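Local coordinates for protein Abbfa_003403 (PDB 4ZXH) that is a four-domain nonribosomal peptide synthetase that probably adenylates an amino acid, loads it on a phosphopantetheine carrier, condenses it and releases the product by a thioesterase, at residues 763-768 with 845-850; 876-881 with 934-939; 897-902 with 955-960. All coordinates share one frame; numbering follows the deposited sequence.

All three contacts are buried, most of the touching residues in each being shut off from solvent, and none rests on a clear polar bond between its segments. Interaction 1 stands apart, about 24 to 29 Å from the others between centres, and ties a loop to an antiparallel sheet through one tyrosine ring and an acidic side chain. Interactions 2 and 3 share a small subdomain and touch each other: L880 packs on V898 and V900 of strand 893-903. Interaction 2 is aromatic and faces the condensation domain, whereas interaction 3 is largely aliphatic, with its polar tie reaching back to the larger part of the adenylation domain.

Interaction 1: 763-768 with 845-850; sequences YGPTET and RLYRTG
E767 meets Y847 by laying its aliphatic stem over one face of the tyrosine ring. CB sits 3.6 Å from the centroid of that ring, 16° off the normal and toward the rim, a CH-pi contact. E767 CG lies 3.6 Å from both CE1 and CZ of Y847, and the bend at chi2 (85°) takes the carboxylate out to the phenol end, its plane turned 27° from that of the ring. Apolar packing continues round the same tyrosine. P765 CG approaches Y847 CE2 at 3.7 Å, the two side chains sliding past each other, and the methyl T768 CG2 crosses at about a right angle to reach Y847 CD2 at 3.9 Å.

The pairing joins two conserved core motifs of the adenylation domain, YGPTE and YRTGD, which in relatives line the nucleotide site; here a loop after strand 756-763 is packed against strand 846-855. Further along that strand T849 takes part through its carbon atoms, with CG2 4.2 Å from P765 CG and CB 4.2 Å from Y763 OH.

Polar groups are satisfied mostly outside the pair. E767 OE2 lies 3.2 Å from Y847 OH and is hydrogen-bonded to Y823 OH. T849 OG1 bonds L812 O and D851 N, and T768 N donates to P765 O at 3.1 Å, closing the turn.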
loop_
_atom_site.group_PDB
_atom_site.type_symbol
_atom_site.label_atom_id
_atom_site.label_comp_id
_atom_site.label_asym_id
_atom_site.label_seq_id
_atom_site.Cartn_x
_atom_site.Cartn_y
_atom_site.Cartn_z
ATOM N N TYR A 763 -12.130 13.392 -23.364
ATOM C CA TYR A 763 -12.773 12.081 -23.214
ATOM C C TYR A 763 -14.107 11.976 -23.964
ATOM O O TYR A 763 -14.819 12.975 -24.165
ATOM C CB TYR A 763 -12.995 11.754 -21.721
ATOM C CG TYR A 763 -13.970 10.618 -21.459
ATOM C CD1 TYR A 763 -13.528 9.310 -21.358
ATOM C CD2 TYR A 763 -15.343 10.857 -21.311
ATOM C CE1 TYR A 763 -14.423 8.261 -21.131
ATOM C CE2 TYR A 763 -16.244 9.815 -21.088
ATOM C CZ TYR A 763 -15.774 8.523 -20.998
ATOM O OH TYR A 763 -16.648 7.487 -20.776
ATOM N N GLY A 764 -14.431 10.756 -24.373
ATOM C CA GLY A 764 -15.723 10.472 -24.956
ATOM C C GLY A 764 -15.691 9.170 -25.724
ATOM O O GLY A 764 -14.708 8.861 -26.346
ATOM N N PRO A 765 -16.766 8.391 -25.652
ATOM C CA PRO A 765 -16.897 7.186 -26.468
ATOM C C PRO A 765 -17.256 7.563 -27.890
ATOM O O PRO A 765 -17.837 8.627 -28.087
ATOM C CB PRO A 765 -18.050 6.436 -25.801
ATOM C CG PRO A 765 -18.877 7.520 -25.199
ATOM C CD PRO A 765 -17.894 8.557 -24.718
ATOM N N THR A 766 -16.926 6.703 -28.851
ATOM C CA THR A 766 -17.268 6.904 -30.248
ATOM C C THR A 766 -18.780 7.141 -30.423
ATOM O O THR A 766 -19.212 7.860 -31.337
ATOM C CB THR A 766 -16.811 5.684 -31.113
ATOM O OG1 THR A 766 -15.379 5.564 -31.088
ATOM C CG2 THR A 766 -17.252 5.827 -32.565
ATOM N N GLU A 767 -19.579 6.560 -29.530
ATOM C CA GLU A 767 -21.039 6.644 -29.610
ATOM C C GLU A 767 -21.614 8.026 -29.273
ATOM O O GLU A 767 -22.803 8.259 -29.474
ATOM C CB GLU A 767 -21.673 5.596 -28.686
ATOM C CG GLU A 767 -21.526 4.145 -29.155
ATOM C CD GLU A 767 -20.207 3.487 -28.729
ATOM O OE1 GLU A 767 -19.224 4.222 -28.468
ATOM O OE2 GLU A 767 -20.158 2.228 -28.662
ATOM N N THR A 768 -20.800 8.946 -28.769
ATOM C CA THR A 768 -21.325 10.283 -28.485
ATOM C C THR A 768 -20.507 11.349 -29.191
ATOM O O THR A 768 -20.525 12.527 -28.812
ATOM C CB THR A 768 -21.384 10.592 -26.963
ATOM O OG1 THR A 768 -20.107 10.355 -26.360
ATOM C CG2 THR A 768 -22.418 9.712 -26.288
ATOM N N ARG A 845 -32.963 11.173 -24.761
ATOM C CA ARG A 845 -32.220 9.981 -25.112
ATOM C C ARG A 845 -30.814 10.031 -24.500
ATOM O O ARG A 845 -30.162 11.082 -24.508
ATOM C CB ARG A 845 -32.161 9.856 -26.635
ATOM C CG ARG A 845 -31.737 8.502 -27.174
ATOM C CD ARG A 845 -32.080 8.438 -28.645
ATOM N NE ARG A 845 -31.648 7.215 -29.312
ATOM C CZ ARG A 845 -30.640 7.162 -30.177
ATOM N NH1 ARG A 845 -29.956 8.265 -30.484
ATOM N NH2 ARG A 845 -30.326 6.007 -30.751
ATOM N N LEU A 846 -30.372 8.900 -23.950
ATOM C CA LEU A 846 -29.069 8.799 -23.292
ATOM C C LEU A 846 -28.282 7.589 -23.764
ATOM O O LEU A 846 -28.849 6.607 -24.244
ATOM C CB LEU A 846 -29.211 8.700 -21.774
ATOM C CG LEU A 846 -30.052 9.685 -20.982
ATOM C CD1 LEU A 846 -30.040 9.269 -19.515
ATOM C CD2 LEU A 846 -29.497 11.073 -21.159
ATOM N N TYR A 847 -26.966 7.660 -23.602
ATOM C CA TYR A 847 -26.094 6.569 -23.993
ATOM C C TYR A 847 -25.375 5.990 -22.794
ATOM O O TYR A 847 -24.827 6.717 -21.963
ATOM C CB TYR A 847 -25.069 7.017 -25.043
ATOM C CG TYR A 847 -23.984 5.974 -25.249
ATOM C CD1 TYR A 847 -24.261 4.767 -25.899
ATOM C CD2 TYR A 847 -22.696 6.177 -24.768
ATOM C CE1 TYR A 847 -23.272 3.797 -26.069
ATOM C CE2 TYR A 847 -21.708 5.216 -24.935
ATOM C CZ TYR A 847 -22.000 4.033 -25.589
ATOM O OH TYR A 847 -21.014 3.098 -25.747
ATOM N N ARG A 848 -25.377 4.666 -22.725
ATOM C CA ARG A 848 -24.787 3.905 -21.630
ATOM C C ARG A 848 -23.333 3.513 -21.950
ATOM O O ARG A 848 -23.068 2.674 -22.834
ATOM C CB ARG A 848 -25.657 2.677 -21.382
ATOM C CG ARG A 848 -25.146 1.733 -20.369
ATOM C CD ARG A 848 -26.105 0.589 -20.155
ATOM N NE ARG A 848 -25.894 0.034 -18.826
ATOM C CZ ARG A 848 -26.757 -0.754 -18.211
ATOM N NH1 ARG A 848 -27.885 -1.088 -18.826
ATOM N NH2 ARG A 848 -26.489 -1.206 -16.992
ATOM N N THR A 849 -22.388 4.110 -21.229
ATOM C CA THR A 849 -20.982 4.012 -21.615
ATOM C C THR A 849 -20.215 2.809 -21.093
ATOM O O THR A 849 -19.129 2.517 -21.577
ATOM C CB THR A 849 -20.209 5.227 -21.159
ATOM O OG1 THR A 849 -20.138 5.207 -19.731
ATOM C CG2 THR A 849 -20.886 6.492 -21.635
ATOM N N GLY A 850 -20.736 2.131 -20.087
ATOM C CA GLY A 850 -20.030 0.987 -19.548
ATOM C C GLY A 850 -18.761 1.384 -18.822
ATOM O O GLY A 850 -17.981 0.510 -18.419
#

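Interaction 2: 876-881 with 934-939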
loop_
_atom_site.group_PDB
_atom_site.type_symbol
_atom_site.label_atom_id
_atom_site.label_comp_id
_atom_site.label_asym_id
_atom_site.label_seq_id
_atom_site.Cartn_x
_atom_site.Cartn_y
_atom_site.Cartn_z
ATOM N N PHE A 876 -12.100 -6.794 -1.640
ATOM C CA PHE A 876 -11.924 -5.340 -1.661
ATOM C C PHE A 876 -11.454 -4.906 -3.038
ATOM O O PHE A 876 -11.107 -5.741 -3.859
ATOM C CB PHE A 876 -10.920 -4.875 -0.601
ATOM C CG PHE A 876 -9.587 -5.561 -0.688
ATOM C CD1 PHE A 876 -8.561 -5.025 -1.447
ATOM C CD2 PHE A 876 -9.356 -6.748 0.004
ATOM C CE1 PHE A 876 -7.343 -5.664 -1.514
ATOM C CE2 PHE A 876 -8.136 -7.391 -0.058
ATOM C CZ PHE A 876 -7.134 -6.856 -0.817
ATOM N N ARG A 877 -11.439 -3.607 -3.300
ATOM C CA ARG A 877 -11.082 -3.152 -4.635
ATOM C C ARG A 877 -9.762 -2.377 -4.623
ATOM O O ARG A 877 -9.361 -1.840 -3.599
ATOM C CB ARG A 877 -12.213 -2.313 -5.231
ATOM C CG ARG A 877 -12.545 -1.048 -4.465
ATOM C CD ARG A 877 -13.659 -0.278 -5.168
ATOM N NE ARG A 877 -13.245 0.142 -6.510
ATOM C CZ ARG A 877 -12.563 1.252 -6.780
ATOM N NH1 ARG A 877 -12.216 2.080 -5.797
ATOM N NH2 ARG A 877 -12.230 1.532 -8.037
ATOM N N ILE A 878 -9.085 -2.355 -5.770
ATOM C CA ILE A 878 -7.757 -1.763 -5.905
ATOM C C ILE A 878 -7.795 -0.639 -6.935
ATOM O O ILE A 878 -8.502 -0.739 -7.936
ATOM C CB ILE A 878 -6.692 -2.813 -6.360
ATOM C CG1 ILE A 878 -6.658 -4.025 -5.430
ATOM C CG2 ILE A 878 -5.301 -2.201 -6.416
ATOM C CD1 ILE A 878 -5.895 -3.786 -4.174
ATOM N N GLU A 879 -7.043 0.428 -6.690
ATOM C CA GLU A 879 -6.805 1.447 -7.702
ATOM C C GLU A 879 -5.514 1.139 -8.465
ATOM O O GLU A 879 -4.440 1.625 -8.087
ATOM C CB GLU A 879 -6.715 2.832 -7.060
ATOM C CG GLU A 879 -8.046 3.505 -6.891
ATOM C CD GLU A 879 -8.760 3.716 -8.213
ATOM O OE1 GLU A 879 -8.126 4.226 -9.164
ATOM O OE2 GLU A 879 -9.957 3.367 -8.299
ATOM N N LEU A 880 -5.617 0.351 -9.537
ATOM C CA LEU A 880 -4.432 -0.162 -10.241
ATOM C C LEU A 880 -3.433 0.937 -10.613
ATOM O O LEU A 880 -2.223 0.760 -10.483
ATOM C CB LEU A 880 -4.856 -0.932 -11.495
ATOM C CG LEU A 880 -5.656 -2.201 -11.188
ATOM C CD1 LEU A 880 -6.259 -2.809 -12.441
ATOM C CD2 LEU A 880 -4.783 -3.213 -10.447
ATOM N N GLY A 881 -3.943 2.084 -11.037
ATOM C CA GLY A 881 -3.087 3.181 -11.453
ATOM C C GLY A 881 -2.175 3.741 -10.374
ATOM O O GLY A 881 -1.125 4.303 -10.687
ATOM N N ALA A 934 0.582 -2.925 1.795
ATOM C CA ALA A 934 0.904 -4.313 1.521
ATOM C C ALA A 934 -0.076 -4.947 0.543
ATOM O O ALA A 934 0.319 -5.749 -0.301
ATOM C CB ALA A 934 0.943 -5.096 2.798
ATOM N N TYR A 935 -1.351 -4.591 0.639
ATOM C CA TYR A 935 -2.335 -5.230 -0.222
ATOM C C TYR A 935 -2.221 -4.761 -1.668
ATOM O O TYR A 935 -2.813 -5.360 -2.553
ATOM C CB TYR A 935 -3.764 -5.008 0.303
ATOM C CG TYR A 935 -4.271 -3.582 0.320
ATOM C CD1 TYR A 935 -4.134 -2.782 1.458
ATOM C CD2 TYR A 935 -4.931 -3.043 -0.785
ATOM C CE1 TYR A 935 -4.619 -1.475 1.486
ATOM C CE2 TYR A 935 -5.416 -1.739 -0.763
ATOM C CZ TYR A 935 -5.258 -0.960 0.375
ATOM O OH TYR A 935 -5.734 0.333 0.385
ATOM N N MET A 936 -1.439 -3.714 -1.918
ATOM C CA MET A 936 -1.256 -3.239 -3.285
ATOM C C MET A 936 0.083 -3.672 -3.923
ATOM O O MET A 936 0.446 -3.206 -5.008
ATOM C CB MET A 936 -1.409 -1.717 -3.312
ATOM C CG MET A 936 -2.838 -1.306 -2.995
ATOM S SD MET A 936 -3.156 0.452 -2.806
ATOM C CE MET A 936 -2.988 1.001 -4.503
ATOM N N VAL A 937 0.809 -4.567 -3.257
ATOM C CA VAL A 937 2.080 -5.051 -3.785
ATOM C C VAL A 937 1.893 -6.294 -4.638
ATOM O O VAL A 937 1.442 -7.321 -4.128
ATOM C CB VAL A 937 3.065 -5.394 -2.674
ATOM C CG1 VAL A 937 4.333 -6.015 -3.283
ATOM C CG2 VAL A 937 3.378 -4.165 -1.854
ATOM N N PRO A 938 2.241 -6.207 -5.937
ATOM C CA PRO A 938 2.009 -7.289 -6.907
ATOM C C PRO A 938 2.659 -8.598 -6.507
ATOM O O PRO A 938 3.718 -8.598 -5.881
ATOM C CB PRO A 938 2.633 -6.744 -8.195
ATOM C CG PRO A 938 2.487 -5.282 -8.067
ATOM C CD PRO A 938 2.742 -4.995 -6.601
ATOM N N SER A 939 2.013 -9.700 -6.866
ATOM C CA SER A 939 2.547 -11.032 -6.605
ATOM C C SER A 939 3.463 -11.512 -7.739
ATOM O O SER A 939 4.128 -12.527 -7.583
ATOM C CB SER A 939 1.418 -12.038 -6.416
ATOM O OG SER A 939 0.387 -11.497 -5.618
#
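Two conserved motifs of the adenylation domain's C-terminal part meet here: F876 and I878, from the core motif that leads into helix 880-888, pack on Y935 and M936 of the next one, LPAYMVP. Segment 934-939 opens with a short 3-10 turn, 934-936, in the loop between helix 921-931 and strand 940-943. The contact also borders the condensation domain, since F876 rests on H211 and V212, Y935 OH is hydrogen-bonded to R221 NE, and Y935 N bonds D347 OD2.

The two rings stand almost perpendicular, with planes at 80° and centroids 5.4 Å apart, yet they meet obliquely. CE1 of F876 touches CD2 of Y935 at 3.6 Å, and F876 CZ lies against Y935 CB.

I878 fills the corner between them. Its CD1 methyl lies in the plane of each ring, at the edge, and comes within 3.6 Å of Y935 CD2. The same methyl approaches M936 CG at 4.1 Å, so one carbon meets side chains of both motifs.

Beyond the apolar core, E879 turns its carboxylate away from the 934-936 turn. OE2 pairs with H864 ND1 and, at 2.9 Å, with NH2 of R877, whose side chain is poorly ordered. The M936 side chain bends at chi3 (71°), and its CE methyl ends 3.9 Å from the backbone O of E879.

Interaction 3: 897-902 with 955-960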
loop_
_atom_site.group_PDB
_atom_site.type_symbol
_atom_site.label_atom_id
_atom_site.label_comp_id
_atom_site.label_asym_id
_atom_site.label_seq_id
_atom_site.Cartn_x
_atom_site.Cartn_y
_atom_site.Cartn_z
ATOM N N VAL A 897 2.171 -1.551 -16.361
ATOM C CA VAL A 897 0.759 -1.865 -16.398
ATOM C C VAL A 897 0.522 -2.934 -15.344
ATOM O O VAL A 897 1.290 -3.900 -15.246
ATOM C CB VAL A 897 0.320 -2.358 -17.800
ATOM C CG1 VAL A 897 -0.986 -3.129 -17.727
ATOM C CG2 VAL A 897 0.200 -1.203 -18.761
ATOM N N VAL A 898 -0.516 -2.757 -14.541
ATOM C CA VAL A 898 -0.825 -3.707 -13.486
ATOM C C VAL A 898 -2.212 -4.269 -13.727
ATOM O O VAL A 898 -3.161 -3.512 -13.943
ATOM C CB VAL A 898 -0.752 -3.051 -12.087
ATOM C CG1 VAL A 898 -1.096 -4.051 -11.008
ATOM C CG2 VAL A 898 0.627 -2.471 -11.841
ATOM N N LEU A 899 -2.337 -5.591 -13.714
ATOM C CA LEU A 899 -3.650 -6.215 -13.907
ATOM C C LEU A 899 -3.978 -7.156 -12.767
ATOM O O LEU A 899 -3.085 -7.634 -12.053
ATOM C CB LEU A 899 -3.722 -6.997 -15.232
ATOM C CG LEU A 899 -3.284 -6.302 -16.529
ATOM C CD1 LEU A 899 -3.347 -7.268 -17.721
ATOM C CD2 LEU A 899 -4.094 -5.046 -16.790
ATOM N N VAL A 900 -5.267 -7.427 -12.601
ATOM C CA VAL A 900 -5.685 -8.491 -11.709
ATOM C C VAL A 900 -5.895 -9.748 -12.550
ATOM O O VAL A 900 -6.521 -9.679 -13.610
ATOM C CB VAL A 900 -6.977 -8.121 -10.947
ATOM C CG1 VAL A 900 -7.450 -9.291 -10.099
ATOM C CG2 VAL A 900 -6.754 -6.880 -10.084
ATOM N N LYS A 901 -5.354 -10.882 -12.098
ATOM C CA LYS A 901 -5.571 -12.167 -12.776
ATOM C C LYS A 901 -6.075 -13.219 -11.798
ATOM O O LYS A 901 -5.832 -13.116 -10.593
ATOM C CB LYS A 901 -4.292 -12.665 -13.445
ATOM C CG LYS A 901 -3.767 -11.789 -14.569
ATOM C CD LYS A 901 -4.623 -11.841 -15.824
ATOM C CE LYS A 901 -3.998 -10.964 -16.906
ATOM N NZ LYS A 901 -4.714 -11.011 -18.205
ATOM N N THR A 902 -6.767 -14.233 -12.321
ATOM C CA THR A 902 -7.323 -15.312 -11.499
ATOM C C THR A 902 -6.354 -16.503 -11.407
ATOM O O THR A 902 -5.570 -16.730 -12.331
ATOM C CB THR A 902 -8.679 -15.760 -12.065
ATOM O OG1 THR A 902 -9.537 -14.618 -12.192
ATOM C CG2 THR A 902 -9.352 -16.792 -11.163
ATOM N N LEU A 955 -3.183 0.940 -25.149
ATOM C CA LEU A 955 -2.676 -0.300 -24.557
ATOM C C LEU A 955 -3.696 -1.422 -24.716
ATOM O O LEU A 955 -4.884 -1.270 -24.369
ATOM C CB LEU A 955 -2.350 -0.111 -23.072
ATOM C CG LEU A 955 -1.165 0.781 -22.709
ATOM C CD1 LEU A 955 -1.164 1.032 -21.219
ATOM C CD2 LEU A 955 0.119 0.123 -23.123
ATOM N N ASP A 956 -3.232 -2.549 -25.237
ATOM C CA ASP A 956 -4.095 -3.697 -25.459
ATOM C C ASP A 956 -4.042 -4.691 -24.291
ATOM O O ASP A 956 -3.499 -5.792 -24.425
ATOM C CB ASP A 956 -3.705 -4.381 -26.765
ATOM C CG ASP A 956 -4.761 -5.358 -27.252
ATOM O OD1 ASP A 956 -5.841 -5.415 -26.607
ATOM O OD2 ASP A 956 -4.502 -6.066 -28.265
ATOM N N ARG A 957 -4.620 -4.301 -23.159
ATOM C CA ARG A 957 -4.565 -5.097 -21.924
ATOM C C ARG A 957 -4.943 -6.589 -22.076
ATOM O O ARG A 957 -4.350 -7.446 -21.418
ATOM C CB ARG A 957 -5.444 -4.430 -20.846
ATOM C CG ARG A 957 -4.808 -3.161 -20.252
ATOM C CD ARG A 957 -5.675 -2.503 -19.197
ATOM N NE ARG A 957 -5.041 -1.342 -18.571
ATOM C CZ ARG A 957 -4.862 -0.170 -19.178
ATOM N NH1 ARG A 957 -5.250 -0.002 -20.442
ATOM N NH2 ARG A 957 -4.281 0.834 -18.524
ATOM N N LYS A 958 -5.900 -6.904 -22.947
ATOM C CA LYS A 958 -6.277 -8.306 -23.184
ATOM C C LYS A 958 -5.114 -9.140 -23.769
ATOM O O LYS A 958 -5.106 -10.377 -23.672
ATOM C CB LYS A 958 -7.504 -8.381 -24.110
ATOM N N ALA A 959 -4.118 -8.463 -24.340
ATOM C CA ALA A 959 -3.055 -9.136 -25.085
ATOM C C ALA A 959 -1.728 -9.303 -24.326
ATOM O O ALA A 959 -0.768 -9.858 -24.884
ATOM C CB ALA A 959 -2.802 -8.402 -26.358
ATOM N N PHE A 960 -1.654 -8.809 -23.089
ATOM C CA PHE A 960 -0.494 -9.105 -22.247
ATOM C C PHE A 960 -0.426 -10.604 -21.938
ATOM O O PHE A 960 -1.453 -11.255 -21.758
ATOM C CB PHE A 960 -0.540 -8.294 -20.953
ATOM C CG PHE A 960 -0.211 -6.834 -21.140
ATOM C CD1 PHE A 960 -0.943 -6.047 -22.011
ATOM C CD2 PHE A 960 0.829 -6.251 -20.443
ATOM C CE1 PHE A 960 -0.633 -4.715 -22.185
ATOM C CE2 PHE A 960 1.137 -4.914 -20.614
ATOM C CZ PHE A 960 0.410 -4.149 -21.481
#
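L955, whose CD1 packs on V897, gives its backbone N-H to E742 OE2, which also has R957 NH1 as a long, weak ionic partner. E742 belongs to the larger part of the adenylation domain. The segment 955-960 carries the latter half of the last conserved core motif of adenylation domains, which in relatives includes a lysine needed for adenylate formation, and its turn packs on the side chains of strand 893-903, an outer strand of a three-stranded sheet.

V897 is gripped from two directions. Its CG2 methyl touches L955 CD1 at 3.6 Å, and its CB lies 3.9 Å from F960 CE2, the ring arriving obliquely. That ring also meets Y913 of the adjoining strand edge-to-face. L899 spreads its two methyls: CD1 lies 3.8 Å from the backbone O of R957, and CD2 touches R957 CD at the same distance. The arginine chain is extended from CG to NE (chi2 180°), carrying the guanidinium past the leucine.

Within the 3-10 turn, A959 N donates to D956 O at 2.7 Å. Between the segments the contact is thus apolar packing, while the polar bonds of each go to other partners, such as E742 for L955 N and the neighbouring strand 907-916 for the backbones of V897 and L899.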